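Local coordinates for putative cell wall hydrolase phosphatase-associated protein (Clostridioides difficile, PDB 7CFL) that probably acts as a cysteine endopeptidase of the NlpC/P60 family, this chain being the catalytic domain of an autolysin that lyses bacterial cell walls, at residues D80-D85 with G98-N103. Residues are numbered along the deposited sequence; the frame is centred on the assembly and turned at random.
Sequences DLVFFD and GIYIGN
The Tyr100 ring meets Val82 obliquely, the methyl CG1 of Val82 lying nearest to Tyr100 CB at 4.1 Å, while the backbone N of Gly102 sits 3.7 Å above one ring face, nearer the ring's margin than its centre. These residues belong to an antiparallel beta hairpin, strands 81-84 and 96-102, central in the six-stranded sheet of the NlpC/P60 catalytic domain. Tyr100 CG is anti to the backbone N (chi1 -169°), which leads the ring away from strand 81-84, and its hydroxyl is hydrogen-bonded with the backbone N of Gly104; a long aromatic side chain can thus join the strand to the turn beyond it.

Three backbone hydrogen bonds join the two segments, and Phe84 continues the ladder with Ser95 and His96. Val82 and Gly98 form a hydrogen-bonded pair, with Val82 N to Gly98 O at 2.9 Å and Gly98 N to Val82 O at 3.0 Å. Gly98 brings no side chain to this pair, and Val82 CG2 lies against its carbonyl, 3.5 Å from Gly98 O. Farther along, Tyr100 N donates to Asp80 O at 2.8 Å. An acid suits position 80 because OD2 takes both a salt bridge from Arg136 and a hydrogen bond from Arg77 N, while the backbone O serves the sheet.

On the face opposite Val82, Leu81 and Ile99 are a non-hydrogen-bonded pair whose side chains lie alongside each other with the same heading, toward helix 41-53, where both touch Thr45. Branched aliphatic residues fit this buried sheet-helix interface, and Leu81 CD2 meets Ile99 CG1 at 3.9 Å. Past the pairing, Ile101 and Gly102 form a classic beta bulge against strand 105-110. Between the paired residues, Leu81 CA makes a CA-H...O contact of 3.4 Å with Gly98 O, the same oxygen that accepts from Val82 N.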
loop_
_atom_site.group_PDB
_atom_site.type_symbol
_atom_site.label_atom_id
_atom_site.label_comp_id
_atom_site.label_asym_id
_atom_site.label_seq_id
_atom_site.Cartn_x
_atom_site.Cartn_y
_atom_site.Cartn_z
ATOM N N ASP A 80 -8.305 -0.874 -2.653
ATOM C CA ASP A 80 -7.425 -0.688 -3.825
ATOM C C ASP A 80 -5.985 -0.481 -3.346
ATOM O O ASP A 80 -5.777 0.116 -2.332
ATOM C CB ASP A 80 -7.876 0.482 -4.711
ATOM C CG ASP A 80 -9.202 0.257 -5.383
ATOM O OD1 ASP A 80 -9.612 -0.923 -5.511
ATOM O OD2 ASP A 80 -9.762 1.285 -5.852
ATOM N N LEU A 81 -5.026 -0.956 -4.111
ATOM C CA LEU A 81 -3.601 -0.674 -3.899
ATOM C C LEU A 81 -3.250 0.615 -4.626
ATOM O O LEU A 81 -3.663 0.770 -5.796
ATOM C CB LEU A 81 -2.763 -1.862 -4.397
ATOM C CG LEU A 81 -3.050 -3.183 -3.698
ATOM C CD1 LEU A 81 -2.182 -4.297 -4.249
ATOM C CD2 LEU A 81 -2.856 -3.064 -2.203
ATOM N N VAL A 82 -2.503 1.500 -3.961
ATOM C CA VAL A 82 -2.069 2.789 -4.560
ATOM C C VAL A 82 -0.547 2.777 -4.602
ATOM O O VAL A 82 0.065 2.303 -3.624
ATOM C CB VAL A 82 -2.639 3.995 -3.790
ATOM C CG1 VAL A 82 -4.111 4.207 -4.125
ATOM C CG2 VAL A 82 -2.367 3.906 -2.290
ATOM N N PHE A 83 0.048 3.200 -5.705
ATOM C CA PHE A 83 1.506 3.068 -5.991
ATOM C C PHE A 83 2.154 4.455 -6.173
ATOM O O PHE A 83 1.608 5.408 -6.751
ATOM C CB PHE A 83 1.726 2.182 -7.215
ATOM C CG PHE A 83 1.146 0.808 -7.050
ATOM C CD1 PHE A 83 1.857 -0.127 -6.289
ATOM C CD2 PHE A 83 -0.141 0.469 -7.450
ATOM C CE1 PHE A 83 1.331 -1.381 -6.042
ATOM C CE2 PHE A 83 -0.661 -0.796 -7.207
ATOM C CZ PHE A 83 0.069 -1.712 -6.471
ATOM N N PHE A 84 3.392 4.588 -5.728
ATOM C CA PHE A 84 4.180 5.841 -5.752
ATOM C C PHE A 84 5.606 5.575 -6.215
ATOM O O PHE A 84 6.107 4.449 -6.055
ATOM C CB PHE A 84 4.184 6.511 -4.384
ATOM C CG PHE A 84 2.811 6.664 -3.792
ATOM C CD1 PHE A 84 2.089 7.842 -3.952
ATOM C CD2 PHE A 84 2.204 5.585 -3.175
ATOM C CE1 PHE A 84 0.822 7.949 -3.403
ATOM C CE2 PHE A 84 0.939 5.695 -2.637
ATOM C CZ PHE A 84 0.242 6.870 -2.772
ATOM N N ASP A 85 6.242 6.606 -6.757
ATOM C CA ASP A 85 7.683 6.579 -7.121
ATOM C C ASP A 85 8.504 7.283 -6.022
ATOM O O ASP A 85 7.924 7.685 -4.997
ATOM C CB ASP A 85 7.885 7.133 -8.538
ATOM C CG ASP A 85 7.468 8.575 -8.751
ATOM O OD1 ASP A 85 7.163 8.925 -9.911
ATOM O OD2 ASP A 85 7.445 9.331 -7.765
ATOM N N GLY A 98 0.566 1.399 -0.802
ATOM C CA GLY A 98 -0.343 1.456 0.345
ATOM C C GLY A 98 -1.689 0.895 -0.041
ATOM O O GLY A 98 -1.917 0.646 -1.254
ATOM N N ILE A 99 -2.541 0.677 0.947
ATOM C CA ILE A 99 -3.928 0.176 0.761
ATOM C C ILE A 99 -4.839 1.369 0.969
ATOM O O ILE A 99 -4.816 1.978 2.027
ATOM C CB ILE A 99 -4.289 -0.979 1.721
ATOM C CG1 ILE A 99 -3.319 -2.151 1.571
ATOM C CG2 ILE A 99 -5.736 -1.402 1.554
ATOM C CD1 ILE A 99 -3.459 -3.223 2.632
ATOM N N TYR A 100 -5.565 1.738 -0.073
ATOM C CA TYR A 100 -6.530 2.849 0.054
ATOM C C TYR A 100 -7.664 2.500 1.038
ATOM O O TYR A 100 -8.270 1.381 0.966
ATOM C CB TYR A 100 -7.016 3.209 -1.341
ATOM C CG TYR A 100 -7.801 4.494 -1.354
ATOM C CD1 TYR A 100 -7.142 5.707 -1.247
ATOM C CD2 TYR A 100 -9.197 4.503 -1.395
ATOM C CE1 TYR A 100 -7.833 6.921 -1.302
ATOM C CE2 TYR A 100 -9.895 5.708 -1.403
ATOM C CZ TYR A 100 -9.217 6.911 -1.319
ATOM O OH TYR A 100 -9.895 8.105 -1.294
ATOM N N ILE A 101 -8.008 3.472 1.896
ATOM C CA ILE A 101 -9.106 3.309 2.890
ATOM C C ILE A 101 -10.246 4.252 2.523
ATOM O O ILE A 101 -11.404 3.769 2.349
ATOM C CB ILE A 101 -8.584 3.332 4.354
ATOM C CG1 ILE A 101 -7.887 4.610 4.823
ATOM C CG2 ILE A 101 -7.632 2.161 4.516
ATOM C CD1 ILE A 101 -7.118 4.430 6.134
ATOM N N GLY A 102 -9.947 5.507 2.277
ATOM C CA GLY A 102 -10.984 6.442 1.797
ATOM C C GLY A 102 -10.678 7.823 2.290
ATOM O O GLY A 102 -9.837 7.941 3.209
ATOM N N ASN A 103 -11.298 8.845 1.697
ATOM C CA ASN A 103 -11.033 10.243 2.118
ATOM C C ASN A 103 -9.558 10.596 1.863
ATOM O O ASN A 103 -9.042 11.462 2.604
ATOM C CB ASN A 103 -11.424 10.433 3.586
ATOM C CG ASN A 103 -12.917 10.267 3.779
ATOM O OD1 ASN A 103 -13.380 9.298 4.381
ATOM N ND2 ASN A 103 -13.676 11.190 3.215
#